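FeeM (Uncultured bacterium, PDB 2G0B) acts as an N-acyl amino acid synthase, joining a long-chain acyl group, probably delivered by an acyl carrier protein, to an amino acid, as in its bound product N-dodecanoyl-L-tyrosine. Local coordinates at residues A[40-44]-A[97-101]; A[73-77]-A[94-98]; A[128-132]-A[179-183]; A[155-161]-A[173-177]. One frame throughout, in Å; residues are numbered along the deposited sequence.

Contact 1 of 4, residues A[40-44]-A[97-101]; sequences FATFL and VVQFA. With NLT (N-dodecanoyl-L-tyrosine), chain I.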
loop_
_atom_site.group_PDB
_atom_site.type_symbol
_atom_site.label_atom_id
_atom_site.label_comp_id
_atom_site.label_asym_id
_atom_site.label_seq_id
_atom_site.Cartn_x
_atom_site.Cartn_y
_atom_site.Cartn_z
ATOM N N PHE A 40 -5.071 -12.246 -1.816
ATOM C CA PHE A 40 -4.272 -11.236 -1.132
ATOM C C PHE A 40 -3.588 -11.817 0.096
ATOM O O PHE A 40 -2.428 -11.523 0.358
ATOM C CB PHE A 40 -5.137 -10.048 -0.729
ATOM C CG PHE A 40 -5.283 -9.010 -1.801
ATOM C CD1 PHE A 40 -6.535 -8.702 -2.317
ATOM C CD2 PHE A 40 -4.173 -8.312 -2.274
ATOM C CE1 PHE A 40 -6.679 -7.724 -3.295
ATOM C CE2 PHE A 40 -4.311 -7.342 -3.260
ATOM C CZ PHE A 40 -5.566 -7.047 -3.770
ATOM N N ALA A 41 -4.317 -12.650 0.837
ATOM C CA ALA A 41 -3.768 -13.330 2.001
ATOM C C ALA A 41 -2.649 -14.298 1.597
ATOM O O ALA A 41 -1.641 -14.402 2.289
ATOM C CB ALA A 41 -4.869 -14.061 2.753
ATOM N N THR A 42 -2.833 -14.977 0.457
ATOM C CA THR A 42 -1.831 -15.899 -0.100
ATOM C C THR A 42 -0.510 -15.199 -0.354
ATOM O O THR A 42 0.545 -15.650 0.118
ATOM C CB THR A 42 -2.333 -16.525 -1.409
ATOM O OG1 THR A 42 -3.523 -17.272 -1.154
ATOM C CG2 THR A 42 -1.351 -17.586 -1.906
ATOM N N PHE A 43 -0.578 -14.087 -1.088
ATOM C CA PHE A 43 0.591 -13.292 -1.408
ATOM C C PHE A 43 1.331 -12.905 -0.147
ATOM O O PHE A 43 2.552 -13.034 -0.086
ATOM C CB PHE A 43 0.182 -12.041 -2.157
ATOM C CG PHE A 43 0.248 -12.171 -3.645
ATOM C CD1 PHE A 43 -0.918 -12.194 -4.405
ATOM C CD2 PHE A 43 1.476 -12.220 -4.305
ATOM C CE1 PHE A 43 -0.864 -12.288 -5.801
ATOM C CE2 PHE A 43 1.539 -12.320 -5.712
ATOM C CZ PHE A 43 0.369 -12.351 -6.452
ATOM N N LEU A 44 0.570 -12.508 0.882
ATOM C CA LEU A 44 1.129 -11.965 2.136
ATOM C C LEU A 44 1.892 -12.970 3.000
ATOM O O LEU A 44 2.844 -12.603 3.668
ATOM C CB LEU A 44 0.051 -11.243 2.961
ATOM C CG LEU A 44 -0.469 -9.908 2.403
ATOM C CD1 LEU A 44 -1.086 -9.050 3.486
ATOM C CD2 LEU A 44 0.620 -9.156 1.672
ATOM N N VAL A 97 2.584 -1.917 -3.515
ATOM C CA VAL A 97 2.120 -1.616 -2.169
ATOM C C VAL A 97 0.641 -1.958 -2.089
ATOM O O VAL A 97 -0.175 -1.461 -2.879
ATOM C CB VAL A 97 2.349 -0.148 -1.788
ATOM C CG1 VAL A 97 2.131 0.040 -0.328
ATOM C CG2 VAL A 97 3.748 0.277 -2.155
ATOM N N VAL A 98 0.296 -2.778 -1.108
ATOM C CA VAL A 98 -0.967 -3.480 -1.120
ATOM C C VAL A 98 -1.580 -3.605 0.313
ATOM O O VAL A 98 -0.870 -3.428 1.313
ATOM C CB VAL A 98 -0.732 -4.856 -1.801
ATOM C CG1 VAL A 98 -0.864 -6.011 -0.830
ATOM C CG2 VAL A 98 -1.599 -5.016 -2.991
ATOM N N GLN A 99 -2.899 -3.855 0.383
ATOM C CA GLN A 99 -3.630 -4.094 1.653
ATOM C C GLN A 99 -3.466 -2.973 2.693
ATOM O O GLN A 99 -3.274 -3.229 3.889
ATOM C CB GLN A 99 -3.292 -5.471 2.267
ATOM C CG GLN A 99 -3.612 -6.673 1.386
ATOM C CD GLN A 99 -5.050 -7.181 1.532
ATOM O OE1 GLN A 99 -5.937 -6.794 0.761
ATOM N NE2 GLN A 99 -5.266 -8.076 2.485
ATOM N N PHE A 100 -3.522 -1.734 2.217
ATOM C CA PHE A 100 -3.500 -0.572 3.079
ATOM C C PHE A 100 -4.894 -0.369 3.671
ATOM O O PHE A 100 -5.884 -0.255 2.938
ATOM C CB PHE A 100 -3.059 0.658 2.286
ATOM C CG PHE A 100 -3.213 1.954 3.029
ATOM C CD1 PHE A 100 -2.733 2.097 4.315
ATOM C CD2 PHE A 100 -3.818 3.037 2.425
ATOM C CE1 PHE A 100 -2.877 3.277 4.987
ATOM C CE2 PHE A 100 -3.962 4.230 3.095
ATOM C CZ PHE A 100 -3.491 4.350 4.375
ATOM N N ALA A 101 -4.964 -0.348 4.998
ATOM C CA ALA A 101 -6.229 -0.209 5.703
ATOM C C ALA A 101 -6.013 0.398 7.065
ATOM O O ALA A 101 -5.006 0.136 7.707
ATOM C CB ALA A 101 -6.930 -1.568 5.832
HETATM N N NLT I . -5.222 -0.871 -2.860
HETATM C C1 NLT I . -4.600 -0.231 -1.863
HETATM O OL NLT I . -4.659 -0.581 -0.689
HETATM C C2 NLT I . -3.810 1.007 -2.261
HETATM C C3 NLT I . -2.436 1.080 -1.583
HETATM C C4 NLT I . -1.902 2.521 -1.536
HETATM C C5 NLT I . -0.543 2.594 -0.832
HETATM C C6 NLT I . 0.182 3.919 -1.072
HETATM C C7 NLT I . 1.658 3.836 -0.678
HETATM C C8 NLT I . 2.253 5.223 -0.467
HETATM C C9 NLT I . 3.752 5.190 -0.135
HETATM C C10 NLT I . 4.440 6.342 -0.865
HETATM C C11 NLT I . 5.962 6.361 -0.725
HETATM C C12 NLT I . 6.512 7.694 -1.236
HETATM C CA NLT I . -6.122 -2.012 -2.684
HETATM C CB NLT I . -6.678 -2.455 -4.034
HETATM C CG NLT I . -7.939 -1.697 -4.391
HETATM C CD2 NLT I . -9.054 -1.758 -3.566
HETATM C CE2 NLT I . -10.202 -1.062 -3.899
HETATM C CZ NLT I . -10.243 -0.320 -5.062
HETATM C CE1 NLT I . -9.129 -0.251 -5.889
HETATM C CD1 NLT I . -7.977 -0.942 -5.555
HETATM O OH NLT I . -11.346 0.342 -5.380
HETATM C C NLT I . -5.432 -3.204 -2.089
HETATM O O NLT I . -4.250 -3.428 -2.425
HETATM O O2 NLT I . -6.059 -3.936 -1.280
#
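F40 of helix 38-44 lies flat against the amide of Q99, the ring and amide planes only 7° apart. OE1 of Q99 sits over one face of the ring, toward its rim, 3.4 Å from F40 CG. The same face is approached from farther along the ring by the product, whose carboxylate O2 is 4.0 Å from F40 CZ. At that far end F40 CE2 also packs on V98 CG2 at 3.6 Å, while one turn later L44 places CD1 against the aliphatic CG of Q99, at 4.1 Å. A bend at the second torsion of Q99 (chi2 -87°) lets its amide lie on F40 while CG stays against L44 CD1. The strand backbone also meets the ligand: Q99 N donates to the carboxylate O of N-dodecanoyl-tyrosine at 3.1 Å, and F100 N makes a weak bond to the acyl carbonyl OL at 3.3 Å. Q99 has a positive phi, and the strand kinks there. In the next shell V25 and Y29 of helix 15-31 touch Q99, and I67 and S65 of strand 59-68 lie against V98 and L44. A distorted fourth strand whose F100 N-H points, weakly, to the acyl carbonyl is consistent with the acyl-binding site of the GNAT acetyltransferase fold, to whose clan this family belongs.

Contact 2 of 4, residues A[73-77]-A[94-98]; sequences GLPMD and LAEVV. With NLT (N-dodecanoyl-L-tyrosine), chain I.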
loop_
_atom_site.group_PDB
_atom_site.type_symbol
_atom_site.label_atom_id
_atom_site.label_comp_id
_atom_site.label_asym_id
_atom_site.label_seq_id
_atom_site.Cartn_x
_atom_site.Cartn_y
_atom_site.Cartn_z
ATOM N N GLY A 73 4.556 -13.051 -9.385
ATOM C CA GLY A 73 4.097 -11.798 -9.965
ATOM C C GLY A 73 3.601 -10.800 -8.937
ATOM O O GLY A 73 4.059 -10.791 -7.788
ATOM N N LEU A 74 2.675 -9.942 -9.363
ATOM C CA LEU A 74 2.027 -8.973 -8.479
ATOM C C LEU A 74 0.503 -9.106 -8.633
ATOM O O LEU A 74 0.034 -9.537 -9.691
ATOM C CB LEU A 74 2.479 -7.553 -8.838
ATOM C CG LEU A 74 3.983 -7.237 -8.754
ATOM C CD1 LEU A 74 4.260 -5.827 -9.201
ATOM C CD2 LEU A 74 4.522 -7.453 -7.359
ATOM N N PRO A 75 -0.276 -8.793 -7.582
ATOM C CA PRO A 75 -1.751 -8.808 -7.686
ATOM C C PRO A 75 -2.267 -7.936 -8.821
ATOM O O PRO A 75 -3.304 -8.259 -9.394
ATOM C CB PRO A 75 -2.199 -8.241 -6.353
ATOM C CG PRO A 75 -1.132 -8.588 -5.438
ATOM C CD PRO A 75 0.164 -8.503 -6.209
ATOM N N MET A 76 -1.522 -6.876 -9.154
ATOM C CA MET A 76 -1.809 -5.999 -10.296
ATOM C C MET A 76 -1.953 -6.740 -11.621
ATOM O O MET A 76 -2.687 -6.294 -12.499
ATOM C CB MET A 76 -0.689 -4.988 -10.461
ATOM C CG MET A 76 -1.004 -3.624 -9.964
ATOM S SD MET A 76 0.465 -2.646 -9.950
ATOM C CE MET A 76 -0.073 -1.281 -10.777
ATOM N N ASP A 77 -1.238 -7.864 -11.760
ATOM C CA ASP A 77 -1.143 -8.607 -13.026
ATOM C C ASP A 77 -2.484 -8.996 -13.652
ATOM O O ASP A 77 -2.597 -9.083 -14.874
ATOM C CB ASP A 77 -0.276 -9.860 -12.855
ATOM C CG ASP A 77 1.188 -9.536 -12.624
ATOM O OD1 ASP A 77 1.524 -8.340 -12.492
ATOM O OD2 ASP A 77 2.077 -10.417 -12.559
ATOM N N LEU A 94 10.351 -4.204 -9.474
ATOM C CA LEU A 94 9.037 -3.668 -9.150
ATOM C C LEU A 94 8.535 -4.214 -7.829
ATOM O O LEU A 94 8.953 -5.285 -7.383
ATOM C CB LEU A 94 8.024 -3.981 -10.256
ATOM C CG LEU A 94 8.451 -3.800 -11.704
ATOM C CD1 LEU A 94 7.368 -4.324 -12.619
ATOM C CD2 LEU A 94 8.755 -2.347 -12.007
ATOM N N ALA A 95 7.650 -3.456 -7.197
ATOM C CA ALA A 95 6.985 -3.885 -5.981
ATOM C C ALA A 95 5.651 -3.192 -5.893
ATOM O O ALA A 95 5.524 -2.028 -6.264
ATOM C CB ALA A 95 7.826 -3.566 -4.772
ATOM N N GLU A 96 4.639 -3.916 -5.447
ATOM C CA GLU A 96 3.318 -3.341 -5.323
ATOM C C GLU A 96 2.987 -3.136 -3.861
ATOM O O GLU A 96 3.140 -4.053 -3.050
ATOM C CB GLU A 96 2.272 -4.223 -6.009
ATOM C CG GLU A 96 0.849 -3.925 -5.570
ATOM C CD GLU A 96 -0.219 -4.361 -6.572
ATOM O OE1 GLU A 96 -1.296 -3.709 -6.603
ATOM O OE2 GLU A 96 -0.010 -5.360 -7.303
ATOM N N VAL A 97 2.584 -1.917 -3.515
ATOM C CA VAL A 97 2.120 -1.616 -2.169
ATOM C C VAL A 97 0.641 -1.958 -2.089
ATOM O O VAL A 97 -0.175 -1.461 -2.879
ATOM C CB VAL A 97 2.349 -0.148 -1.788
ATOM C CG1 VAL A 97 2.131 0.040 -0.328
ATOM C CG2 VAL A 97 3.748 0.277 -2.155
ATOM N N VAL A 98 0.296 -2.778 -1.108
ATOM C CA VAL A 98 -0.967 -3.480 -1.120
ATOM C C VAL A 98 -1.580 -3.605 0.313
ATOM O O VAL A 98 -0.870 -3.428 1.313
ATOM C CB VAL A 98 -0.732 -4.856 -1.801
ATOM C CG1 VAL A 98 -0.864 -6.011 -0.830
ATOM C CG2 VAL A 98 -1.599 -5.016 -2.991
HETATM N N NLT I . -5.222 -0.871 -2.860
HETATM C C1 NLT I . -4.600 -0.231 -1.863
HETATM O OL NLT I . -4.659 -0.581 -0.689
HETATM C C2 NLT I . -3.810 1.007 -2.261
HETATM C C3 NLT I . -2.436 1.080 -1.583
HETATM C C4 NLT I . -1.902 2.521 -1.536
HETATM C C5 NLT I . -0.543 2.594 -0.832
HETATM C C6 NLT I . 0.182 3.919 -1.072
HETATM C C7 NLT I . 1.658 3.836 -0.678
HETATM C C8 NLT I . 2.253 5.223 -0.467
HETATM C C9 NLT I . 3.752 5.190 -0.135
HETATM C C10 NLT I . 4.440 6.342 -0.865
HETATM C C11 NLT I . 5.962 6.361 -0.725
HETATM C C12 NLT I . 6.512 7.694 -1.236
HETATM C CA NLT I . -6.122 -2.012 -2.684
HETATM C CB NLT I . -6.678 -2.455 -4.034
HETATM C CG NLT I . -7.939 -1.697 -4.391
HETATM C CD2 NLT I . -9.054 -1.758 -3.566
HETATM C CE2 NLT I . -10.202 -1.062 -3.899
HETATM C CZ NLT I . -10.243 -0.320 -5.062
HETATM C CE1 NLT I . -9.129 -0.251 -5.889
HETATM C CD1 NLT I . -7.977 -0.942 -5.555
HETATM O OH NLT I . -11.346 0.342 -5.380
HETATM C C NLT I . -5.432 -3.204 -2.089
HETATM O O NLT I . -4.250 -3.428 -2.425
HETATM O O2 NLT I . -6.059 -3.936 -1.280
#
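L74 lies alongside E96 with its chain pointing the other way. Its CD1 reaches back to L94 CB at 4.3 Å and also lies 4.1 Å from E96 CB, covering the aliphatic root of the glutamate. P75 follows, with CD 3.3 Å from E96 OE2 and CG against V98 CG2 at 4.4 Å; having no N-H, it meets the carboxylate through carbon alone. The polar link comes at M76, whose N donates to E96 OE2 at 2.8 Å, on the syn lone pair, with a somewhat bent N-H...O angle of 143°. The glutamate gets there because CG stands anti to the backbone N (chi1 162°) and the chain beyond is extended. The M76 side chain then runs aslant over the carboxylate, CG lying 3.4 Å from OE1. D77 completes a type I turn begun at L74, its N bonding back to L74 O, and its OD1 forms a salt bridge with R88 of helix 77-89. Within the protein interior, then, a carboxylate is ringed by proline, leucine and methionine carbons, and both of its oxygens are occupied: OE2 by the M76 N-H and OE1 by S142 OG. Since the backbone O of S142 also bonds the product, this network ties the turn before helix 77-89 to the strands lining the ligand pocket and fixes the direction of the E96 carboxylate.

Contact 3 of 4, residues A[128-132]-A[179-183]; sequences LTYAL and VPEWR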
loop_
_atom_site.group_PDB
_atom_site.type_symbol
_atom_site.label_atom_id
_atom_site.label_comp_id
_atom_site.label_asym_id
_atom_site.label_seq_id
_atom_site.Cartn_x
_atom_site.Cartn_y
_atom_site.Cartn_z
ATOM N N LEU A 128 8.589 3.587 2.090
ATOM C CA LEU A 128 9.623 4.319 1.367
ATOM C C LEU A 128 11.042 3.881 1.759
ATOM O O LEU A 128 11.855 3.611 0.877
ATOM C CB LEU A 128 9.451 5.833 1.541
ATOM C CG LEU A 128 10.463 6.730 0.814
ATOM C CD1 LEU A 128 10.244 6.701 -0.688
ATOM C CD2 LEU A 128 10.395 8.137 1.329
ATOM N N THR A 129 11.329 3.782 3.070
ATOM C CA THR A 129 12.665 3.327 3.519
ATOM C C THR A 129 12.971 1.936 2.996
ATOM O O THR A 129 14.059 1.697 2.495
ATOM C CB THR A 129 12.866 3.385 5.094
ATOM O OG1 THR A 129 11.683 2.941 5.767
ATOM C CG2 THR A 129 13.053 4.822 5.581
ATOM N N TYR A 130 11.984 1.041 3.080
ATOM C CA TYR A 130 12.101 -0.317 2.546
ATOM C C TYR A 130 12.454 -0.301 1.057
ATOM O O TYR A 130 13.330 -1.028 0.624
ATOM C CB TYR A 130 10.798 -1.098 2.775
ATOM C CG TYR A 130 10.825 -2.546 2.293
ATOM C CD1 TYR A 130 11.410 -3.545 3.065
ATOM C CD2 TYR A 130 10.225 -2.911 1.085
ATOM C CE1 TYR A 130 11.421 -4.863 2.645
ATOM C CE2 TYR A 130 10.238 -4.229 0.644
ATOM C CZ TYR A 130 10.839 -5.206 1.433
ATOM O OH TYR A 130 10.859 -6.528 1.008
ATOM N N ALA A 131 11.784 0.569 0.301
ATOM C CA ALA A 131 12.003 0.696 -1.135
ATOM C C ALA A 131 13.376 1.270 -1.486
ATOM O O ALA A 131 13.924 0.993 -2.573
ATOM C CB ALA A 131 10.920 1.531 -1.746
ATOM N N LEU A 132 13.926 2.068 -0.576
ATOM C CA LEU A 132 15.243 2.653 -0.765
ATOM C C LEU A 132 16.351 1.714 -0.313
ATOM O O LEU A 132 17.502 1.872 -0.708
ATOM C CB LEU A 132 15.347 3.981 -0.030
ATOM C CG LEU A 132 14.689 5.187 -0.695
ATOM C CD1 LEU A 132 14.403 6.261 0.340
ATOM C CD2 LEU A 132 15.548 5.738 -1.818
ATOM N N VAL A 179 11.354 5.365 -7.455
ATOM C CA VAL A 179 11.958 5.576 -6.131
ATOM C C VAL A 179 13.367 6.253 -6.108
ATOM O O VAL A 179 13.570 7.189 -5.331
ATOM C CB VAL A 179 11.897 4.283 -5.240
ATOM C CG1 VAL A 179 12.463 4.543 -3.854
ATOM C CG2 VAL A 179 10.466 3.784 -5.130
ATOM N N PRO A 180 14.317 5.812 -6.955
ATOM C CA PRO A 180 15.655 6.425 -6.997
ATOM C C PRO A 180 15.705 7.956 -7.140
ATOM O O PRO A 180 16.702 8.547 -6.753
ATOM C CB PRO A 180 16.295 5.754 -8.204
ATOM C CG PRO A 180 15.692 4.436 -8.224
ATOM C CD PRO A 180 14.248 4.653 -7.869
ATOM N N GLU A 181 14.683 8.572 -7.720
ATOM C CA GLU A 181 14.559 10.037 -7.666
ATOM C C GLU A 181 13.124 10.470 -7.344
ATOM O O GLU A 181 12.497 11.211 -8.109
ATOM C CB GLU A 181 15.098 10.740 -8.941
ATOM C CG GLU A 181 15.542 9.833 -10.079
ATOM C CD GLU A 181 15.036 10.302 -11.442
ATOM O OE1 GLU A 181 15.864 10.429 -12.384
ATOM O OE2 GLU A 181 13.808 10.539 -11.582
ATOM N N TRP A 182 12.638 10.019 -6.185
ATOM C CA TRP A 182 11.279 10.295 -5.728
ATOM C C TRP A 182 11.011 11.776 -5.463
ATOM O O TRP A 182 9.887 12.244 -5.634
ATOM C CB TRP A 182 10.937 9.453 -4.479
ATOM C CG TRP A 182 11.802 9.741 -3.246
ATOM C CD1 TRP A 182 12.908 9.054 -2.848
ATOM C CD2 TRP A 182 11.587 10.753 -2.256
ATOM N NE1 TRP A 182 13.408 9.584 -1.684
ATOM C CE2 TRP A 182 12.615 10.629 -1.298
ATOM C CE3 TRP A 182 10.626 11.762 -2.079
ATOM C CZ2 TRP A 182 12.723 11.485 -0.185
ATOM C CZ3 TRP A 182 10.734 12.614 -0.970
ATOM C CH2 TRP A 182 11.774 12.464 -0.042
ATOM N N ARG A 183 12.044 12.507 -5.049
ATOM C CA ARG A 183 11.905 13.926 -4.705
ATOM C C ARG A 183 11.694 14.821 -5.925
ATOM O O ARG A 183 11.248 15.952 -5.799
ATOM C CB ARG A 183 13.101 14.415 -3.881
ATOM C CG ARG A 183 14.168 13.358 -3.647
ATOM C CD ARG A 183 15.348 13.828 -2.803
ATOM N NE ARG A 183 14.966 14.069 -1.425
ATOM C CZ ARG A 183 15.559 14.944 -0.635
ATOM N NH1 ARG A 183 16.580 15.665 -1.079
ATOM N NH2 ARG A 183 15.134 15.107 0.608
#
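V179 forms the central bump of this contact, entering a shallow hollow on helix 121-133 between the side chains of L128, A131 and L132. Its CG1 branch does most of the filling, 4.0 Å from A131 CB and 3.9 Å from L132 CD2; the small alanine makes the floor and the two leucines the walls. A second fit lies beside it, where the leucines meet W182 at about right angles. L128 CD1 stands over one face of the indole, 4.2 Å from the centroid of the five-membered ring and 12° off its normal, a CH-pi contact. L132 CD1 comes obliquely to NE1 of W182 at 4.0 Å. The tryptophan ring is put there by a first torsion of 63°, which places CG between the backbone N and the carbonyl carbon and brings the ring edge to V179 O; CG of R183 lies over the opposite face. The contact is made by apolar side chains and the indole, and passes from the buried V179 to the exposed L132. Toward the interior, A131 and V179 both rest on L139 of strand 138-143, and L128 touches the bound product, so the 3-10 segment following strand 170-178 is folded against the helix beside the ligand pocket.

Contact 4 of 4, residues A[155-161]-A[173-177]; sequences GFTQIGA and IARAL. With NLT (N-dodecanoyl-L-tyrosine), chain I.
T157 and A176 form a hydrogen-bonded antiparallel pair, with two backbone bonds of 2.8 Å. Next to them R175 grips F156 O side-on with two nitrogens, NE at 3.0 Å and NH2 at 3.1 Å. The oxygen lies in the guanidinium plane, yet both nitrogens approach from one face of the carbonyl, and Q158 CB rests over the guanidinium. On the inner side the F156 ring takes L177 CB over one face, 3.9 Å from the centroid, and turns an edge to the product, CE1 being 3.6 Å from the acyl carbon C10. L177 CD2 extends this apolar wall to the chain end, C12. Even where the pairing is regular, T157 and Q158 carry exposed side chains on this outermost strand. From I159 on the regular pairing ends: I159 N and G160 N both donate to A174 O, from the same face of the carbonyl, consistent with a beta bulge where the chain turns a corner. NE2 of Q158 bonds G160 O at 2.8 Å, two residues on along its own chain, and A161 beyond is exposed. The chemistry divides accordingly: the charge of R175 is probably balanced by its salt bridge to D148 of helix 148-153, while NE and NH2 satisfy F156 O; F156 and L177 give the acyl tail a purely hydrocarbon surface.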
loop_
_atom_site.group_PDB
_atom_site.type_symbol
_atom_site.label_atom_id
_atom_site.label_comp_id
_atom_site.label_asym_id
_atom_site.label_seq_id
_atom_site.Cartn_x
_atom_site.Cartn_y
_atom_site.Cartn_z
ATOM N N GLY A 155 3.480 12.095 -5.750
ATOM C CA GLY A 155 4.445 11.906 -6.820
ATOM C C GLY A 155 4.237 10.702 -7.722
ATOM O O GLY A 155 5.041 10.463 -8.633
ATOM N N PHE A 156 3.170 9.942 -7.469
ATOM C CA PHE A 156 2.825 8.779 -8.286
ATOM C C PHE A 156 2.228 9.197 -9.625
ATOM O O PHE A 156 1.252 9.953 -9.679
ATOM C CB PHE A 156 1.839 7.899 -7.558
ATOM C CG PHE A 156 2.440 7.092 -6.457
ATOM C CD1 PHE A 156 2.530 7.610 -5.172
ATOM C CD2 PHE A 156 2.870 5.793 -6.687
ATOM C CE1 PHE A 156 3.058 6.854 -4.141
ATOM C CE2 PHE A 156 3.392 5.033 -5.666
ATOM C CZ PHE A 156 3.485 5.564 -4.384
ATOM N N THR A 157 2.831 8.706 -10.700
ATOM C CA THR A 157 2.376 8.977 -12.052
ATOM C C THR A 157 1.401 7.881 -12.451
ATOM O O THR A 157 1.574 6.742 -12.062
ATOM C CB THR A 157 3.602 9.005 -12.993
ATOM O OG1 THR A 157 4.358 10.175 -12.720
ATOM C CG2 THR A 157 3.203 9.194 -14.453
ATOM N N GLN A 158 0.363 8.234 -13.202
ATOM C CA GLN A 158 -0.619 7.242 -13.656
ATOM C C GLN A 158 -0.061 6.379 -14.773
ATOM O O GLN A 158 0.428 6.892 -15.776
ATOM C CB GLN A 158 -1.899 7.913 -14.112
ATOM C CG GLN A 158 -3.088 7.023 -14.036
ATOM C CD GLN A 158 -4.276 7.580 -14.768
ATOM O OE1 GLN A 158 -4.334 8.775 -15.053
ATOM N NE2 GLN A 158 -5.236 6.724 -15.069
ATOM N N ILE A 159 -0.112 5.066 -14.585
ATOM C CA ILE A 159 0.437 4.133 -15.563
ATOM C C ILE A 159 -0.632 3.233 -16.136
ATOM O O ILE A 159 -0.428 2.600 -17.156
ATOM C CB ILE A 159 1.603 3.294 -14.957
ATOM C CG1 ILE A 159 1.129 2.472 -13.756
ATOM C CG2 ILE A 159 2.762 4.191 -14.577
ATOM C CD1 ILE A 159 1.734 1.115 -13.683
ATOM N N GLY A 160 -1.790 3.205 -15.485
ATOM C CA GLY A 160 -2.908 2.401 -15.945
ATOM C C GLY A 160 -4.221 3.148 -15.932
ATOM O O GLY A 160 -4.450 4.002 -15.084
ATOM N N ALA A 161 -5.094 2.811 -16.878
ATOM C CA ALA A 161 -6.406 3.444 -16.990
ATOM C C ALA A 161 -7.358 3.021 -15.868
ATOM O O ALA A 161 -7.059 2.116 -15.081
ATOM C CB ALA A 161 -7.005 3.136 -18.311
ATOM N N ILE A 173 -7.402 2.713 -10.660
ATOM C CA ILE A 173 -6.349 3.177 -11.578
ATOM C C ILE A 173 -5.001 2.737 -11.058
ATOM O O ILE A 173 -4.824 2.565 -9.852
ATOM C CB ILE A 173 -6.359 4.742 -11.802
ATOM C CG1 ILE A 173 -6.308 5.489 -10.503
ATOM C CG2 ILE A 173 -7.606 5.193 -12.503
ATOM C CD1 ILE A 173 -7.592 6.272 -10.274
ATOM N N ALA A 174 -4.049 2.550 -11.964
ATOM C CA ALA A 174 -2.694 2.168 -11.576
ATOM C C ALA A 174 -1.786 3.369 -11.603
ATOM O O ALA A 174 -1.810 4.154 -12.552
ATOM C CB ALA A 174 -2.163 1.098 -12.482
ATOM N N ARG A 175 -1.016 3.533 -10.528
ATOM C CA ARG A 175 -0.001 4.577 -10.435
ATOM C C ARG A 175 1.327 3.976 -9.982
ATOM O O ARG A 175 1.357 2.990 -9.259
ATOM C CB ARG A 175 -0.427 5.696 -9.470
ATOM C CG ARG A 175 -1.819 6.237 -9.685
ATOM C CD ARG A 175 -2.098 7.565 -9.005
ATOM N NE ARG A 175 -1.463 8.668 -9.712
ATOM C CZ ARG A 175 -2.093 9.518 -10.506
ATOM N NH1 ARG A 175 -3.387 9.409 -10.706
ATOM N NH2 ARG A 175 -1.419 10.484 -11.110
ATOM N N ALA A 176 2.422 4.575 -10.422
ATOM C CA ALA A 176 3.746 4.112 -10.055
ATOM C C ALA A 176 4.642 5.291 -9.741
ATOM O O ALA A 176 4.390 6.406 -10.205
ATOM C CB ALA A 176 4.332 3.281 -11.157
ATOM N N LEU A 177 5.676 5.046 -8.932
ATOM C CA LEU A 177 6.659 6.073 -8.586
ATOM C C LEU A 177 8.094 5.551 -8.748
ATOM O O LEU A 177 8.430 4.457 -8.266
ATOM C CB LEU A 177 6.429 6.582 -7.157
ATOM C CG LEU A 177 7.583 7.296 -6.441
ATOM C CD1 LEU A 177 7.749 8.723 -6.942
ATOM C CD2 LEU A 177 7.369 7.276 -4.953
HETATM N N NLT I . -5.222 -0.871 -2.860
HETATM C C1 NLT I . -4.600 -0.231 -1.863
HETATM O OL NLT I . -4.659 -0.581 -0.689
HETATM C C2 NLT I . -3.810 1.007 -2.261
HETATM C C3 NLT I . -2.436 1.080 -1.583
HETATM C C4 NLT I . -1.902 2.521 -1.536
HETATM C C5 NLT I . -0.543 2.594 -0.832
HETATM C C6 NLT I . 0.182 3.919 -1.072
HETATM C C7 NLT I . 1.658 3.836 -0.678
HETATM C C8 NLT I . 2.253 5.223 -0.467
HETATM C C9 NLT I . 3.752 5.190 -0.135
HETATM C C10 NLT I . 4.440 6.342 -0.865
HETATM C C11 NLT I . 5.962 6.361 -0.725
HETATM C C12 NLT I . 6.512 7.694 -1.236
HETATM C CA NLT I . -6.122 -2.012 -2.684
HETATM C CB NLT I . -6.678 -2.455 -4.034
HETATM C CG NLT I . -7.939 -1.697 -4.391
HETATM C CD2 NLT I . -9.054 -1.758 -3.566
HETATM C CE2 NLT I . -10.202 -1.062 -3.899
HETATM C CZ NLT I . -10.243 -0.320 -5.062
HETATM C CE1 NLT I . -9.129 -0.251 -5.889
HETATM C CD1 NLT I . -7.977 -0.942 -5.555
HETATM O OH NLT I . -11.346 0.342 -5.380
HETATM C C NLT I . -5.432 -3.204 -2.089
HETATM O O NLT I . -4.250 -3.428 -2.425
HETATM O O2 NLT I . -6.059 -3.936 -1.280
#

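Contacts 1 and 2 are core contacts that share V97 and V98 of strand 94-102; F40 and F43 of contact 1 pack on the 73-77 turn of contact 2. Contact 1 meets the polar head of the product directly and contact 2 backs the same strand; their chemistry mixes amide, carboxylate and backbone groups with apolar side chains. Contacts 3 and 4 lie toward the acyl tail: contact 3, partly exposed, is apolar packing of a helix on a 3-10 segment, whereas contact 4 is backbone pairing, largely buried but on the sheet's outermost strand, with the largest buried area of the four. M76 CE meets A174 CB at 3.6 Å, bridging contacts 2 and 4, while W182 of contact 3 touches L177 of contact 4.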